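Putative solute-binding component of ABC transporter (Clostridium phytofermentans, PDB 4YS6) probably binds sugars for uptake by an ABC transporter, and is seen here holding beta-D-glucose. Local coordinates at residues I267-D272 with Q286-F291; A214-E219 with N246-L251. All coordinates share one frame; numbering follows the deposited sequence.

Contact 1. Residues I267-D272 with Q286-F291; sequences IVTGQD and QSMSIF. With BGC (beta-D-glucopyranose), chain D.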
ATOM      1  N   ILE A 267       8.564  13.129  13.257  1.00 14.47           N
ATOM      2  CA  ILE A 267       7.767  11.922  13.141  1.00 14.14           C
ATOM      3  C   ILE A 267       7.718  11.524  11.674  1.00 14.95           C
ATOM      4  O   ILE A 267       7.466  12.371  10.804  1.00 15.98           O
ATOM      5  CB  ILE A 267       6.330  12.119  13.647  1.00 14.64           C
ATOM      6  CG1 ILE A 267       6.313  12.552  15.104  1.00 20.69           C
ATOM      7  CG2 ILE A 267       5.534  10.834  13.441  1.00 15.38           C
ATOM      8  CD1 ILE A 267       4.968  13.112  15.542  1.00 20.11           C
ATOM      9  N   VAL A 268       8.004  10.253  11.387  1.00 13.40           N
ATOM     10  CA  VAL A 268       7.848   9.719  10.022  1.00 12.97           C
ATOM     11  C   VAL A 268       7.076   8.412  10.093  1.00 15.03           C
ATOM     12  O   VAL A 268       7.490   7.488  10.792  1.00 14.14           O
ATOM     13  CB  VAL A 268       9.197   9.458   9.334  1.00 13.51           C
ATOM     14  CG1 VAL A 268       8.985   8.903   7.924  1.00 15.44           C
ATOM     15  CG2 VAL A 268      10.056  10.753   9.287  1.00 15.90           C
ATOM     16  N   THR A 269       5.941   8.367   9.404  1.00 12.48           N
ATOM     17  CA  THR A 269       5.092   7.179   9.342  1.00 12.29           C
ATOM     18  C   THR A 269       5.406   6.344   8.104  1.00 12.68           C
ATOM     19  O   THR A 269       6.197   6.741   7.247  1.00 14.08           O
ATOM     20  CB  THR A 269       3.593   7.544   9.324  1.00 16.82           C
ATOM     21  OG1 THR A 269       3.273   8.286   8.141  1.00 16.13           O
ATOM     22  CG2 THR A 269       3.230   8.379  10.537  1.00 13.59           C
ATOM     23  N   GLY A 270       4.770   5.184   8.001  1.00 12.23           N
ATOM     24  CA  GLY A 270       4.930   4.336   6.855  1.00 11.65           C
ATOM     25  C   GLY A 270       3.999   3.153   6.891  1.00 14.11           C
ATOM     26  O   GLY A 270       3.059   3.088   7.683  1.00 12.41           O
ATOM     27  N   GLN A 271       4.262   2.209   6.009  1.00 11.62           N
ATOM     28  CA  GLN A 271       3.477   0.999   5.905  1.00 11.57           C
ATOM     29  C   GLN A 271       4.235  -0.035   5.056  1.00 12.30           C
ATOM     30  O   GLN A 271       4.808   0.321   4.023  1.00 13.24           O
ATOM     31  CB  GLN A 271       2.114   1.334   5.305  1.00 20.40           C
ATOM     32  CG  GLN A 271       1.343   0.185   4.829  1.00 22.68           C
ATOM     33  CD  GLN A 271       0.083   0.576   4.052  1.00 14.81           C
ATOM     34  OE1 GLN A 271      -0.835  -0.204   3.998  1.00 19.44           O
ATOM     35  NE2 GLN A 271       0.032   1.800   3.466  1.00 18.42           N
ATOM     36  N   ASP A 272       4.191  -1.290   5.513  1.00 12.87           N
ATOM     37  CA  ASP A 272       4.632  -2.527   4.826  1.00 13.17           C
ATOM     38  C   ASP A 272       5.770  -3.235   5.573  1.00 12.75           C
ATOM     39  O   ASP A 272       6.032  -4.419   5.320  1.00 14.28           O
ATOM     40  CB  ASP A 272       5.154  -2.332   3.385  1.00 13.74           C
ATOM     41  CG  ASP A 272       4.083  -1.939   2.389  1.00 18.33           C
ATOM     42  OD1 ASP A 272       2.876  -1.950   2.713  1.00 16.01           O
ATOM     43  OD2 ASP A 272       4.490  -1.665   1.229  1.00 15.73           O
ATOM     44  N   GLN A 286      12.840   6.271  11.354  1.00 13.84           N
ATOM     45  CA  GLN A 286      11.425   6.158  11.028  1.00 13.49           C
ATOM     46  C   GLN A 286      10.708   5.772  12.319  1.00 19.42           C
ATOM     47  O   GLN A 286      11.202   4.961  13.105  1.00 14.11           O
ATOM     48  CB  GLN A 286      11.193   5.140   9.928  1.00 13.14           C
ATOM     49  CG  GLN A 286       9.741   4.920   9.626  1.00 15.95           C
ATOM     50  CD  GLN A 286       9.498   4.213   8.316  1.00 13.77           C
ATOM     51  OE1 GLN A 286      10.299   4.278   7.385  1.00 12.55           O
ATOM     52  NE2 GLN A 286       8.359   3.560   8.228  1.00 12.78           N
ATOM     53  N   SER A 287       9.560   6.379  12.561  1.00 13.62           N
ATOM     54  CA  SER A 287       8.859   6.216  13.847  1.00 13.91           C
ATOM     55  C   SER A 287       8.097   4.911  13.990  1.00 13.81           C
ATOM     56  O   SER A 287       8.082   4.288  15.058  1.00 14.17           O
ATOM     57  CB  SER A 287       7.859   7.368  14.035  1.00 16.26           C
ATOM     58  OG  SER A 287       8.518   8.612  13.950  1.00 19.20           O
HETATM   59  N   MSE A 288       7.414   4.546  12.922  1.00 13.37           N
HETATM   60  CA  MSE A 288       6.537   3.391  12.936  1.00 17.07           C
HETATM   61  C   MSE A 288       6.296   2.936  11.507  1.00 16.23           C
HETATM   62  O   MSE A 288       6.603   3.655  10.531  1.00 14.85           O
HETATM   63  CB  MSE A 288       5.209   3.740  13.611  1.00 15.49           C
HETATM   64  CG  MSE A 288       4.438   4.840  12.907  1.00 16.20           C
HETATM   65 SE   MSE A 288       3.322   4.308  11.373  1.00 27.16          SE
HETATM   66  CE  MSE A 288       1.593   4.100  12.260  1.00 21.06           C
ATOM     67  N   SER A 289       5.747   1.734  11.389  1.00 12.74           N
ATOM     68  CA  SER A 289       5.259   1.252  10.138  1.00 12.38           C
ATOM     69  C   SER A 289       4.028   0.404  10.448  1.00 17.45           C
ATOM     70  O   SER A 289       3.560   0.345  11.587  1.00 21.62           O
ATOM     71  CB  SER A 289       6.343   0.480   9.369  1.00 13.06           C
ATOM     72  OG  SER A 289       5.933   0.159   8.033  1.00 12.95           O
ATOM     73  N   ILE A 290       3.429  -0.139   9.419  1.00 17.08           N
ATOM     74  CA  ILE A 290       2.234  -0.963   9.567  1.00 14.43           C
ATOM     75  C   ILE A 290       2.597  -2.286   8.940  1.00 18.98           C
ATOM     76  O   ILE A 290       3.068  -2.327   7.802  1.00 19.38           O
ATOM     77  CB  ILE A 290       0.995  -0.335   8.871  1.00 21.06           C
ATOM     78  CG1 ILE A 290       0.604   1.023   9.473  1.00 22.35           C
ATOM     79  CG2 ILE A 290      -0.197  -1.316   8.883  1.00 19.37           C
ATOM     80  CD1 ILE A 290       0.165   0.997  10.876  1.00 26.72           C
ATOM     81  N   PHE A 291       2.394  -3.366   9.676  1.00 13.99           N
ATOM     82  CA  PHE A 291       2.696  -4.696   9.180  1.00 12.85           C
ATOM     83  C   PHE A 291       1.440  -5.307   8.575  1.00 17.68           C
ATOM     84  O   PHE A 291       0.417  -5.440   9.234  1.00 16.32           O
ATOM     85  CB  PHE A 291       3.222  -5.606  10.281  1.00 15.17           C
ATOM     86  CG  PHE A 291       3.455  -7.027   9.842  1.00 17.33           C
ATOM     87  CD1 PHE A 291       4.279  -7.314   8.760  1.00 21.86           C
ATOM     88  CD2 PHE A 291       2.884  -8.077  10.530  1.00 19.50           C
ATOM     89  CE1 PHE A 291       4.502  -8.631   8.373  1.00 19.72           C
ATOM     90  CE2 PHE A 291       3.114  -9.380  10.158  1.00 24.99           C
ATOM     91  CZ  PHE A 291       3.928  -9.652   9.064  1.00 22.59           C
TER
HETATM   92  C2  BGC D 403      -0.232  -1.216  -1.171  1.00 10.88           C
HETATM   93  C3  BGC D 403       0.872  -0.810  -0.249  1.00 12.91           C
HETATM   94  C4  BGC D 403       2.141  -0.571  -0.953  1.00 10.44           C
HETATM   95  C5  BGC D 403       1.988   0.371  -2.107  1.00 11.03           C
HETATM   96  C6  BGC D 403       3.218   0.475  -2.984  1.00 13.09           C
HETATM   97  C1  BGC D 403      -0.437  -0.119  -2.235  1.00 12.38           C
HETATM   98  O1  BGC D 403      -1.362  -0.415  -3.084  1.00 17.69           O
HETATM   99  O2  BGC D 403      -1.440  -1.387  -0.440  1.00 11.78           O
HETATM  100  O3  BGC D 403       1.009  -1.897   0.743  1.00 12.38           O
HETATM  101  O4  BGC D 403       3.124   0.039  -0.080  1.00 12.51           O
HETATM  102  O5  BGC D 403       0.894  -0.121  -2.938  1.00 12.54           O
HETATM  103  O6  BGC D 403       3.755  -0.800  -3.299  1.00 12.98           O
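The amide of Gln286 has Gly270 obliquely to one side of its plane, CA 3.8 Å from NE2. An extended chain, CG anti to the backbone N (chi1 176°), carries the amide there. In the amide plane, NE2 gives an almost straight bond, 174° at the hydrogen, to Met288 O at 2.9 Å; it arrives above the plane of that carbonyl. NE2 also reaches Asp247 and OE1 takes Asn277, so several bonds fix the rotation of this buried group. The second flat group, the Asp272 carboxylate, divides its oxygens between neighbouring glucose hydroxyls: O3 donates to OD1 at 2.7 Å, O4 to OD2 at 2.5 Å. The two backbones run 44° apart in the same general sense, joined through helix 275-282; strand 267-268 borders the parallel sheet of this lobe, and 289-291 pairs antiparallel with 331-339, in a fold consistent with a periplasmic sugar-binding protein. Two main-chain bonds tie them near opposite ends: Ser287 N to Val268 O at 2.9 Å and Asp272 N to Ile290 O at 2.8 Å. Between these, selenomethionine Met288 folds back alongside Thr269, its SE 3.8 Å from Thr269 CB, while Thr269 OG1 bonds Cys244 O. Ile290 sets CB against Gln271 CG at 4.1 Å; farther out, Gln271 OE1 meets Lys292, which also bonds the glucose. Ile290 N is buried without a hydrogen-bond partner in the model.

Contact 2. Residues A214-E219 with N246-L251; sequences AGWSTE and NDSTAL. With BGC (beta-D-glucopyranose), chain D.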
ATOM      1  N   ALA A 214       3.960   9.768  -7.739  1.00 15.44           N
ATOM      2  CA  ALA A 214       3.898   8.908  -8.917  1.00 17.33           C
ATOM      3  C   ALA A 214       4.661   7.583  -8.762  1.00 18.63           C
ATOM      4  O   ALA A 214       5.829   7.556  -8.348  1.00 17.64           O
ATOM      5  CB  ALA A 214       4.430   9.675 -10.122  1.00 22.28           C
ATOM      6  N   GLY A 215       3.977   6.477  -9.072  1.00 16.64           N
ATOM      7  CA  GLY A 215       4.555   5.154  -8.977  1.00 17.89           C
ATOM      8  C   GLY A 215       4.958   4.695  -7.598  1.00 14.50           C
ATOM      9  O   GLY A 215       5.681   3.706  -7.477  1.00 16.95           O
ATOM     10  N   TRP A 216       4.511   5.402  -6.554  1.00 12.14           N
ATOM     11  CA  TRP A 216       4.957   5.137  -5.195  1.00 11.38           C
ATOM     12  C   TRP A 216       6.492   5.206  -5.097  1.00 14.14           C
ATOM     13  O   TRP A 216       7.123   4.552  -4.232  1.00 14.79           O
ATOM     14  CB  TRP A 216       4.473   3.772  -4.725  1.00 14.23           C
ATOM     15  CG  TRP A 216       2.992   3.616  -4.478  1.00 13.39           C
ATOM     16  CD1 TRP A 216       2.048   3.091  -5.315  1.00 14.29           C
ATOM     17  CD2 TRP A 216       2.310   3.928  -3.258  1.00 11.13           C
ATOM     18  NE1 TRP A 216       0.833   3.048  -4.680  1.00 13.23           N
ATOM     19  CE2 TRP A 216       0.963   3.575  -3.426  1.00 13.55           C
ATOM     20  CE3 TRP A 216       2.715   4.484  -2.036  1.00 11.24           C
ATOM     21  CZ2 TRP A 216       0.014   3.743  -2.404  1.00 12.31           C
ATOM     22  CZ3 TRP A 216       1.771   4.656  -1.038  1.00 15.64           C
ATOM     23  CH2 TRP A 216       0.451   4.278  -1.223  1.00 14.04           C
ATOM     24  N   SER A 217       7.081   6.017  -5.980  1.00 14.26           N
ATOM     25  CA  SER A 217       8.520   6.014  -6.171  1.00 15.39           C
ATOM     26  C   SER A 217       9.313   6.647  -5.031  1.00 17.16           C
ATOM     27  O   SER A 217       9.103   7.799  -4.658  1.00 14.79           O
ATOM     28  CB  SER A 217       8.857   6.733  -7.482  1.00 18.71           C
ATOM     29  OG  SER A 217      10.248   6.967  -7.586  1.00 17.42           O
ATOM     30  N   THR A 218      10.241   5.867  -4.488  1.00 14.89           N
ATOM     31  CA  THR A 218      11.173   6.372  -3.493  1.00 15.58           C
ATOM     32  C   THR A 218      11.947   7.561  -4.032  1.00 15.23           C
ATOM     33  O   THR A 218      12.097   8.568  -3.337  1.00 13.65           O
ATOM     34  CB  THR A 218      12.154   5.273  -3.059  1.00 14.17           C
ATOM     35  OG1 THR A 218      11.420   4.225  -2.441  1.00 16.96           O
ATOM     36  CG2 THR A 218      13.189   5.820  -2.074  1.00 14.47           C
ATOM     37  N   GLU A 219      12.418   7.475  -5.273  1.00 16.14           N
ATOM     38  CA  GLU A 219      13.222   8.559  -5.836  1.00 16.83           C
ATOM     39  C   GLU A 219      12.413   9.834  -6.009  1.00 14.95           C
ATOM     40  O   GLU A 219      12.899  10.945  -5.735  1.00 16.33           O
ATOM     41  CB  GLU A 219      13.822   8.152  -7.183  1.00 25.32           C
ATOM     42  CG  GLU A 219      14.788   9.198  -7.732  1.00 52.03           C
ATOM     43  CD  GLU A 219      15.568   8.720  -8.948  1.00 76.67           C
ATOM     44  OE1 GLU A 219      15.517   7.510  -9.259  1.00 84.35           O
ATOM     45  OE2 GLU A 219      16.239   9.559  -9.591  1.00 83.69           O
ATOM     46  N   ASN A 246       3.260   5.136   2.948  1.00 10.43           N
ATOM     47  CA  ASN A 246       3.888   3.825   2.955  1.00 11.69           C
ATOM     48  C   ASN A 246       5.387   3.902   3.116  1.00 13.83           C
ATOM     49  O   ASN A 246       5.971   4.971   3.216  1.00 11.56           O
ATOM     50  CB  ASN A 246       3.543   3.042   1.678  1.00 11.30           C
ATOM     51  CG  ASN A 246       4.439   3.403   0.506  1.00  9.01           C
ATOM     52  OD1 ASN A 246       4.928   4.539   0.396  1.00 11.33           O
ATOM     53  ND2 ASN A 246       4.708   2.422  -0.362  1.00 10.71           N
ATOM     54  N   ASP A 247       6.018   2.749   3.125  1.00 11.26           N
ATOM     55  CA  ASP A 247       7.455   2.696   3.330  1.00 11.74           C
ATOM     56  C   ASP A 247       8.270   3.179   2.121  1.00 13.07           C
ATOM     57  O   ASP A 247       9.302   3.811   2.310  1.00 12.54           O
ATOM     58  CB  ASP A 247       7.854   1.287   3.700  1.00 11.92           C
ATOM     59  CG  ASP A 247       7.645   0.958   5.207  1.00 11.94           C
ATOM     60  OD1 ASP A 247       7.112   1.788   5.985  1.00 13.91           O
ATOM     61  OD2 ASP A 247       8.044  -0.168   5.596  1.00 14.81           O
ATOM     62  N   SER A 248       7.845   2.937   0.882  1.00 10.58           N
ATOM     63  CA  SER A 248       8.685   3.382  -0.232  1.00 11.50           C
ATOM     64  C   SER A 248       8.735   4.914  -0.265  1.00 12.42           C
ATOM     65  O   SER A 248       9.808   5.491  -0.533  1.00 12.91           O
ATOM     66  CB  SER A 248       8.223   2.793  -1.583  1.00 15.24           C
ATOM     67  OG  SER A 248       6.938   3.248  -1.980  1.00 13.46           O
ATOM     68  N   THR A 249       7.637   5.594   0.079  1.00 11.63           N
ATOM     69  CA  THR A 249       7.697   7.048   0.133  1.00 12.84           C
ATOM     70  C   THR A 249       8.450   7.509   1.379  1.00 15.00           C
ATOM     71  O   THR A 249       9.266   8.434   1.300  1.00 13.74           O
ATOM     72  CB  THR A 249       6.303   7.698   0.067  1.00 14.27           C
ATOM     73  OG1 THR A 249       5.489   7.272   1.155  1.00 11.26           O
ATOM     74  CG2 THR A 249       5.617   7.347  -1.253  1.00 13.74           C
ATOM     75  N   ALA A 250       8.234   6.845   2.507  1.00 12.32           N
ATOM     76  CA  ALA A 250       8.984   7.196   3.710  1.00 12.35           C
ATOM     77  C   ALA A 250      10.489   7.075   3.520  1.00 11.15           C
ATOM     78  O   ALA A 250      11.264   7.870   4.073  1.00 12.17           O
ATOM     79  CB  ALA A 250       8.531   6.334   4.879  1.00 10.94           C
ATOM     80  N   LEU A 251      10.919   6.049   2.804  1.00 11.03           N
ATOM     81  CA  LEU A 251      12.344   5.868   2.540  1.00 13.64           C
ATOM     82  C   LEU A 251      12.953   7.047   1.781  1.00 14.12           C
ATOM     83  O   LEU A 251      14.073   7.481   2.066  1.00 14.00           O
ATOM     84  CB  LEU A 251      12.570   4.583   1.769  1.00 12.55           C
ATOM     85  CG  LEU A 251      14.011   4.190   1.537  1.00 14.63           C
ATOM     86  CD1 LEU A 251      14.720   4.015   2.877  1.00 17.14           C
ATOM     87  CD2 LEU A 251      14.052   2.903   0.732  1.00 14.71           C
TER
HETATM   88  C2  BGC D 403      -0.232  -1.216  -1.171  1.00 10.88           C
HETATM   89  C3  BGC D 403       0.872  -0.810  -0.249  1.00 12.91           C
HETATM   90  C4  BGC D 403       2.141  -0.571  -0.953  1.00 10.44           C
HETATM   91  C5  BGC D 403       1.988   0.371  -2.107  1.00 11.03           C
HETATM   92  C6  BGC D 403       3.218   0.475  -2.984  1.00 13.09           C
HETATM   93  C1  BGC D 403      -0.437  -0.119  -2.235  1.00 12.38           C
HETATM   94  O1  BGC D 403      -1.362  -0.415  -3.084  1.00 17.69           O
HETATM   95  O2  BGC D 403      -1.440  -1.387  -0.440  1.00 11.78           O
HETATM   96  O3  BGC D 403       1.009  -1.897   0.743  1.00 12.38           O
HETATM   97  O4  BGC D 403       3.124   0.039  -0.080  1.00 12.51           O
HETATM   98  O5  BGC D 403       0.894  -0.121  -2.938  1.00 12.54           O
HETATM   99  O6  BGC D 403       3.755  -0.800  -3.299  1.00 12.98           O
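Trp216 leaves its backbone beside Ser248 and ends across the glucose. Its CB lies 3.7 Å from Ser248 OG and close to C6 of the sugar. With CG anti to the carbonyl carbon (chi1 -70°), the indole is laid along the sugar: CG meets C6 at 3.5 Å, CE2 meets C5, and CZ2, toward the far end, comes near C1. Glucose C5 sits 3.6 Å above the ring plane, over its centre, its hydrogen side turned to the indole, a CH-pi contact. NE1, in the five-membered ring, bonds Asp176, which also bonds the sugar, and that helps hold the indole in its rotation.

The benzo side of the ring meets Asn246. CE3 and CZ3 each approach Asn246 CG obliquely, at 3.3 Å from CE3, with the ring and amide planes turned 53° apart. The same amide has polar work on both its atoms. OD1 accepts from Thr249 N, which lies above the carbonyl plane, so Asn246 N-caps helix 247-260. ND2 donates both to glucose O4 at 2.9 Å (166° at the hydrogen) and to Ser248 OG. Ser248 OG in turn donates to Trp216 O at 2.6 Å, a short bond in the carbonyl plane. Both protons of Asn246 ND2 are thereby used, one on the sugar and one on a serine that is itself fastened to the tryptophan backbone. Farther from the pocket, Thr218 OG1 donates to Ser248 O at 2.8 Å, tilted from the carbonyl plane, and Thr218 CG2 rests on Leu251 CG at 4.0 Å. Here the N-terminal ends of helices 218-232 and 247-260 meet, and an aromatic ring packed on the sugar, with polar side chains bonding its hydroxyls, is characteristic of carbohydrate sites, including those of periplasmic sugar-binding proteins.

Overall arrangement
Coming from the N terminus, the chain first passes 214-219, then helix 218-232 and strand 241-244, and returns at 246-251 to close contact 2. Helix 247-260 carries it on to strand 267-268, where contact 1 opens; helix 275-282 forms most of the shorter loop that ends at 286-291. The two loops follow in series, neither nesting nor crossing. They are nevertheless joined in space by Asp247, whose backbone N probably bonds Gln271 O and whose carboxylate probably bonds Ser289 OG. Contact 2 ties together two helix starts, contact 1 two strand regions, and both reach the same glucose from one lobe.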